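PDB 3ROT: ABC sugar transporter, periplasmic sugar binding protein from Legionella pneumophila subsp. pneumophila, which probably binds sugars in the periplasm as the solute-binding component of an ABC transporter for carbohydrate uptake. Local coordinates for residues L79-D93 with K101-L113. Numbering follows the deposited sequence.
Sequences LQRANKLNIPVIAVD and KNPYLVFLGSDNL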
loop_
_atom_site.group_PDB
_atom_site.type_symbol
_atom_site.label_atom_id
_atom_site.label_comp_id
_atom_site.label_asym_id
_atom_site.label_seq_id
_atom_site.Cartn_x
_atom_site.Cartn_y
_atom_site.Cartn_z
ATOM N N LEU A 79 27.234 -6.348 -9.507
ATOM C CA LEU A 79 28.081 -6.254 -8.326
ATOM C C LEU A 79 29.547 -6.355 -8.713
ATOM O O LEU A 79 30.380 -5.590 -8.231
ATOM C CB LEU A 79 27.730 -7.368 -7.337
ATOM C CG LEU A 79 26.380 -7.177 -6.641
ATOM C CD1 LEU A 79 26.065 -8.396 -5.781
ATOM C CD2 LEU A 79 26.414 -5.899 -5.794
ATOM N N GLN A 80 29.854 -7.311 -9.580
ATOM C CA GLN A 80 31.219 -7.500 -10.039
ATOM C C GLN A 80 31.681 -6.270 -10.812
ATOM O O GLN A 80 32.818 -5.814 -10.659
ATOM C CB GLN A 80 31.307 -8.755 -10.912
ATOM C CG GLN A 80 31.333 -10.041 -10.105
ATOM C CD GLN A 80 31.211 -11.276 -10.973
ATOM O OE1 GLN A 80 31.711 -11.309 -12.094
ATOM N NE2 GLN A 80 30.556 -12.307 -10.449
ATOM N N ARG A 81 30.793 -5.728 -11.635
ATOM C CA ARG A 81 31.123 -4.533 -12.406
ATOM C C ARG A 81 31.477 -3.419 -11.427
ATOM O O ARG A 81 32.532 -2.792 -11.537
ATOM C CB ARG A 81 29.931 -4.106 -13.268
ATOM C CG ARG A 81 30.170 -2.842 -14.084
ATOM C CD ARG A 81 28.907 -2.409 -14.820
ATOM N NE ARG A 81 28.995 -1.027 -15.288
ATOM C CZ ARG A 81 27.974 -0.332 -15.788
ATOM N NH1 ARG A 81 26.770 -0.886 -15.891
ATOM N NH2 ARG A 81 28.155 0.922 -16.185
ATOM N N ALA A 82 30.588 -3.180 -10.464
ATOM C CA ALA A 82 30.811 -2.146 -9.462
ATOM C C ALA A 82 32.159 -2.351 -8.790
ATOM O O ALA A 82 32.908 -1.398 -8.555
ATOM C CB ALA A 82 29.707 -2.185 -8.421
ATOM N N ASN A 83 32.467 -3.605 -8.485
ATOM C CA ASN A 83 33.722 -3.933 -7.832
ATOM C C ASN A 83 34.925 -3.528 -8.687
ATOM O O ASN A 83 35.919 -3.009 -8.172
ATOM C CB ASN A 83 33.771 -5.427 -7.529
ATOM C CG ASN A 83 34.863 -5.776 -6.552
ATOM O OD1 ASN A 83 34.906 -5.244 -5.448
ATOM N ND2 ASN A 83 35.757 -6.671 -6.951
ATOM N N LYS A 84 34.831 -3.760 -9.993
ATOM C CA LYS A 84 35.915 -3.404 -10.900
ATOM C C LYS A 84 36.102 -1.888 -11.016
ATOM O O LYS A 84 37.229 -1.404 -11.109
ATOM C CB LYS A 84 35.668 -4.007 -12.289
ATOM C CG LYS A 84 35.731 -5.530 -12.317
ATOM C CD LYS A 84 35.972 -6.066 -13.728
ATOM C CE LYS A 84 34.747 -5.953 -14.622
ATOM N NZ LYS A 84 33.654 -6.850 -14.166
ATOM N N LEU A 85 35.002 -1.142 -11.002
ATOM C CA LEU A 85 35.073 0.311 -11.110
ATOM C C LEU A 85 35.502 0.947 -9.792
ATOM O O LEU A 85 35.704 2.160 -9.710
ATOM C CB LEU A 85 33.718 0.873 -11.541
ATOM C CG LEU A 85 33.203 0.353 -12.886
ATOM C CD1 LEU A 85 31.803 0.889 -13.158
ATOM C CD2 LEU A 85 34.160 0.765 -13.986
ATOM N N ASN A 86 35.639 0.118 -8.763
ATOM C CA ASN A 86 36.052 0.575 -7.444
ATOM C C ASN A 86 35.001 1.445 -6.746
ATOM O O ASN A 86 35.330 2.284 -5.905
ATOM C CB ASN A 86 37.383 1.328 -7.541
ATOM C CG ASN A 86 37.990 1.620 -6.179
ATOM O OD1 ASN A 86 38.246 0.707 -5.390
ATOM N ND2 ASN A 86 38.224 2.902 -5.898
ATOM N N ILE A 87 33.736 1.246 -7.111
ATOM C CA ILE A 87 32.632 1.971 -6.489
ATOM C C ILE A 87 32.206 1.126 -5.288
ATOM O O ILE A 87 31.810 -0.030 -5.448
ATOM C CB ILE A 87 31.430 2.119 -7.449
ATOM C CG1 ILE A 87 31.822 3.002 -8.639
ATOM C CG2 ILE A 87 30.242 2.739 -6.713
ATOM C CD1 ILE A 87 30.806 3.021 -9.755
ATOM N N PRO A 88 32.292 1.687 -4.071
ATOM C CA PRO A 88 31.910 0.952 -2.864
ATOM C C PRO A 88 30.436 0.569 -2.876
ATOM O O PRO A 88 29.581 1.386 -3.206
ATOM C CB PRO A 88 32.218 1.940 -1.740
ATOM C CG PRO A 88 33.251 2.851 -2.338
ATOM C CD PRO A 88 32.743 3.045 -3.734
ATOM N N VAL A 89 30.145 -0.675 -2.520
ATOM C CA VAL A 89 28.768 -1.132 -2.469
ATOM C C VAL A 89 28.498 -1.794 -1.127
ATOM O O VAL A 89 29.239 -2.672 -0.697
ATOM C CB VAL A 89 28.451 -2.137 -3.587
ATOM C CG1 VAL A 89 26.990 -2.547 -3.504
ATOM C CG2 VAL A 89 28.747 -1.513 -4.943
ATOM N N ILE A 90 27.447 -1.335 -0.458
ATOM C CA ILE A 90 27.057 -1.880 0.832
ATOM C C ILE A 90 25.710 -2.568 0.674
ATOM O O ILE A 90 24.817 -2.047 0.012
ATOM C CB ILE A 90 26.963 -0.758 1.900
ATOM C CG1 ILE A 90 28.375 -0.331 2.311
ATOM C CG2 ILE A 90 26.184 -1.237 3.121
ATOM C CD1 ILE A 90 28.400 0.725 3.404
ATOM N N ALA A 91 25.573 -3.755 1.251
ATOM C CA ALA A 91 24.316 -4.481 1.151
ATOM C C ALA A 91 23.455 -4.146 2.367
ATOM O O ALA A 91 23.943 -4.124 3.494
ATOM C CB ALA A 91 24.571 -5.989 1.088
ATOM N N VAL A 92 22.179 -3.871 2.124
ATOM C CA VAL A 92 21.252 -3.563 3.197
ATOM C C VAL A 92 19.975 -4.384 3.061
ATOM O O VAL A 92 19.564 -4.740 1.946
ATOM C CB VAL A 92 20.885 -2.061 3.207
ATOM C CG1 VAL A 92 22.133 -1.223 3.394
ATOM C CG2 VAL A 92 20.188 -1.691 1.911
ATOM N N ASP A 93 19.374 -4.697 4.205
ATOM C CA ASP A 93 18.123 -5.445 4.285
ATOM C C ASP A 93 18.235 -6.914 3.907
ATOM O O ASP A 93 17.879 -7.780 4.688
ATOM C CB ASP A 93 17.057 -4.766 3.420
ATOM C CG ASP A 93 15.736 -5.519 3.420
ATOM O OD1 ASP A 93 15.019 -5.480 4.445
ATOM O OD2 ASP A 93 15.427 -6.149 2.391
ATOM N N LYS A 101 30.819 -14.460 -5.561
ATOM C CA LYS A 101 30.080 -14.284 -6.807
ATOM C C LYS A 101 29.312 -12.966 -6.796
ATOM O O LYS A 101 29.101 -12.353 -7.843
ATOM C CB LYS A 101 29.102 -15.448 -7.003
ATOM C CG LYS A 101 29.789 -16.800 -6.992
ATOM C CD LYS A 101 28.810 -17.968 -7.085
ATOM C CE LYS A 101 28.240 -18.130 -8.483
ATOM N NZ LYS A 101 27.512 -19.428 -8.623
ATOM N N ASN A 102 28.897 -12.540 -5.603
ATOM C CA ASN A 102 28.142 -11.299 -5.434
ATOM C C ASN A 102 28.871 -10.383 -4.458
ATOM O O ASN A 102 28.444 -10.206 -3.317
ATOM C CB ASN A 102 26.736 -11.604 -4.905
ATOM C CG ASN A 102 25.965 -12.534 -5.811
ATOM O OD1 ASN A 102 25.821 -13.727 -5.529
ATOM N ND2 ASN A 102 25.472 -11.997 -6.915
ATOM N N PRO A 103 29.972 -9.766 -4.911
ATOM C CA PRO A 103 30.762 -8.871 -4.065
ATOM C C PRO A 103 30.058 -7.617 -3.563
ATOM O O PRO A 103 29.316 -6.958 -4.294
ATOM C CB PRO A 103 31.966 -8.541 -4.948
ATOM C CG PRO A 103 31.370 -8.544 -6.316
ATOM C CD PRO A 103 30.478 -9.760 -6.296
ATOM N N TYR A 104 30.299 -7.315 -2.292
ATOM C CA TYR A 104 29.776 -6.133 -1.621
ATOM C C TYR A 104 30.670 -6.031 -0.391
ATOM O O TYR A 104 31.244 -7.031 0.038
ATOM C CB TYR A 104 28.281 -6.283 -1.266
ATOM C CG TYR A 104 27.930 -7.359 -0.256
ATOM C CD1 TYR A 104 28.059 -7.126 1.112
ATOM C CD2 TYR A 104 27.498 -8.618 -0.671
ATOM C CE1 TYR A 104 27.778 -8.110 2.040
ATOM C CE2 TYR A 104 27.214 -9.616 0.251
ATOM C CZ TYR A 104 27.360 -9.354 1.608
ATOM O OH TYR A 104 27.121 -10.331 2.533
ATOM N N LEU A 105 30.817 -4.831 0.160
ATOM C CA LEU A 105 31.695 -4.648 1.307
ATOM C C LEU A 105 31.158 -5.234 2.605
ATOM O O LEU A 105 31.727 -6.190 3.149
ATOM C CB LEU A 105 32.008 -3.162 1.486
ATOM C CG LEU A 105 32.817 -2.521 0.351
ATOM C CD1 LEU A 105 32.887 -1.025 0.579
ATOM C CD2 LEU A 105 34.225 -3.117 0.287
ATOM N N VAL A 106 30.059 -4.670 3.092
ATOM C CA VAL A 106 29.455 -5.130 4.338
ATOM C C VAL A 106 27.938 -5.169 4.226
ATOM O O VAL A 106 27.364 -4.666 3.259
ATOM C CB VAL A 106 29.843 -4.213 5.508
ATOM C CG1 VAL A 106 31.354 -4.289 5.737
ATOM C CG2 VAL A 106 29.426 -2.778 5.196
ATOM N N PHE A 107 27.305 -5.765 5.228
ATOM C CA PHE A 107 25.857 -5.900 5.262
ATOM C C PHE A 107 25.257 -5.309 6.533
ATOM O O PHE A 107 25.686 -5.633 7.643
ATOM C CB PHE A 107 25.481 -7.384 5.175
ATOM C CG PHE A 107 24.017 -7.659 5.395
ATOM C CD1 PHE A 107 23.068 -7.233 4.475
ATOM C CD2 PHE A 107 23.596 -8.371 6.511
ATOM C CE1 PHE A 107 21.719 -7.517 4.659
ATOM C CE2 PHE A 107 22.245 -8.660 6.710
ATOM C CZ PHE A 107 21.305 -8.230 5.777
ATOM N N LEU A 108 24.268 -4.442 6.351
ATOM C CA LEU A 108 23.540 -3.832 7.453
ATOM C C LEU A 108 22.108 -4.337 7.346
ATOM O O LEU A 108 21.435 -4.103 6.349
ATOM C CB LEU A 108 23.525 -2.311 7.358
ATOM C CG LEU A 108 24.821 -1.570 7.678
ATOM C CD1 LEU A 108 25.581 -1.306 6.398
ATOM C CD2 LEU A 108 24.487 -0.252 8.378
ATOM N N GLY A 109 21.654 -5.032 8.374
ATOM C CA GLY A 109 20.304 -5.564 8.378
ATOM C C GLY A 109 20.263 -6.615 9.455
ATOM O O GLY A 109 21.163 -6.680 10.297
ATOM N N SER A 110 19.232 -7.444 9.452
ATOM C CA SER A 110 19.169 -8.486 10.459
ATOM C C SER A 110 19.540 -9.830 9.855
ATOM O O SER A 110 19.647 -9.971 8.635
ATOM C CB SER A 110 17.770 -8.538 11.091
ATOM O OG SER A 110 16.755 -8.581 10.111
ATOM N N ASP A 111 19.777 -10.801 10.726
ATOM C CA ASP A 111 20.113 -12.156 10.314
ATOM C C ASP A 111 18.744 -12.816 10.139
ATOM O O ASP A 111 18.132 -13.257 11.105
ATOM C CB ASP A 111 20.900 -12.840 11.427
ATOM C CG ASP A 111 21.215 -14.293 11.117
ATOM O OD1 ASP A 111 20.407 -14.950 10.425
ATOM O OD2 ASP A 111 22.264 -14.780 11.587
ATOM N N ASN A 112 18.263 -12.859 8.905
ATOM C CA ASN A 112 16.947 -13.412 8.599
ATOM C C ASN A 112 16.642 -14.788 9.178
ATOM O O ASN A 112 15.560 -15.006 9.711
ATOM C CB ASN A 112 16.730 -13.412 7.085
ATOM C CG ASN A 112 16.244 -12.070 6.572
ATOM O OD1 ASN A 112 16.685 -11.587 5.529
ATOM N ND2 ASN A 112 15.315 -11.463 7.305
ATOM N N LEU A 113 17.589 -15.712 9.067
ATOM C CA LEU A 113 17.402 -17.056 9.595
ATOM C C LEU A 113 17.148 -16.990 11.087
ATOM O O LEU A 113 16.155 -17.518 11.578
ATOM C CB LEU A 113 18.640 -17.915 9.336
ATOM C CG LEU A 113 18.584 -19.358 9.852
ATOM C CD1 LEU A 113 17.428 -20.114 9.192
ATOM C CD2 LEU A 113 19.926 -20.039 9.553
HETATM O O HOH W 1 17.338 -7.354 7.376
#
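A91 sits between the aromatic side chains of Y104 and F107 while its backbone holds 89-92 and 107-109, adjacent strands of one lobe's parallel sheet in this periplasmic-binding-protein fold, in register; no helix connects them. A91 N donates to V106 O (2.8 Å) and A91 O accepts from L108 N; L105 N to V89 O and D93 N to L108 O extend the pairing. The A91 methyl packs over one face of the Y104 ring as a CH-pi contact, CB lying 3.9 Å from the centroid.

F107 swings CG away from its own backbone N (chi1 172°), which lays the ring along the neighbouring strand. Its CB and CG skirt A91 O, CD1 comes within 3.4 Å of that oxygen, CE1 meets D93 C at the ring edge, and CZ reaches D93 O. On the other face of the sheet, I90 CG2 presses tightly on L108 CD1, and helix 247-264 packs against both. On helix 76-85, Q80 NE2 gives K101 O a nearly straight hydrogen bond (168°).

Four backbone bonds thus join the segments, and a water links D93 O to S110 N; buried V106 N lacks a partner. D93 OD2 hydrogen-bonds a glycerol, probably from the crystallisation liquor, which may mark a pocket for sugar hydroxyls.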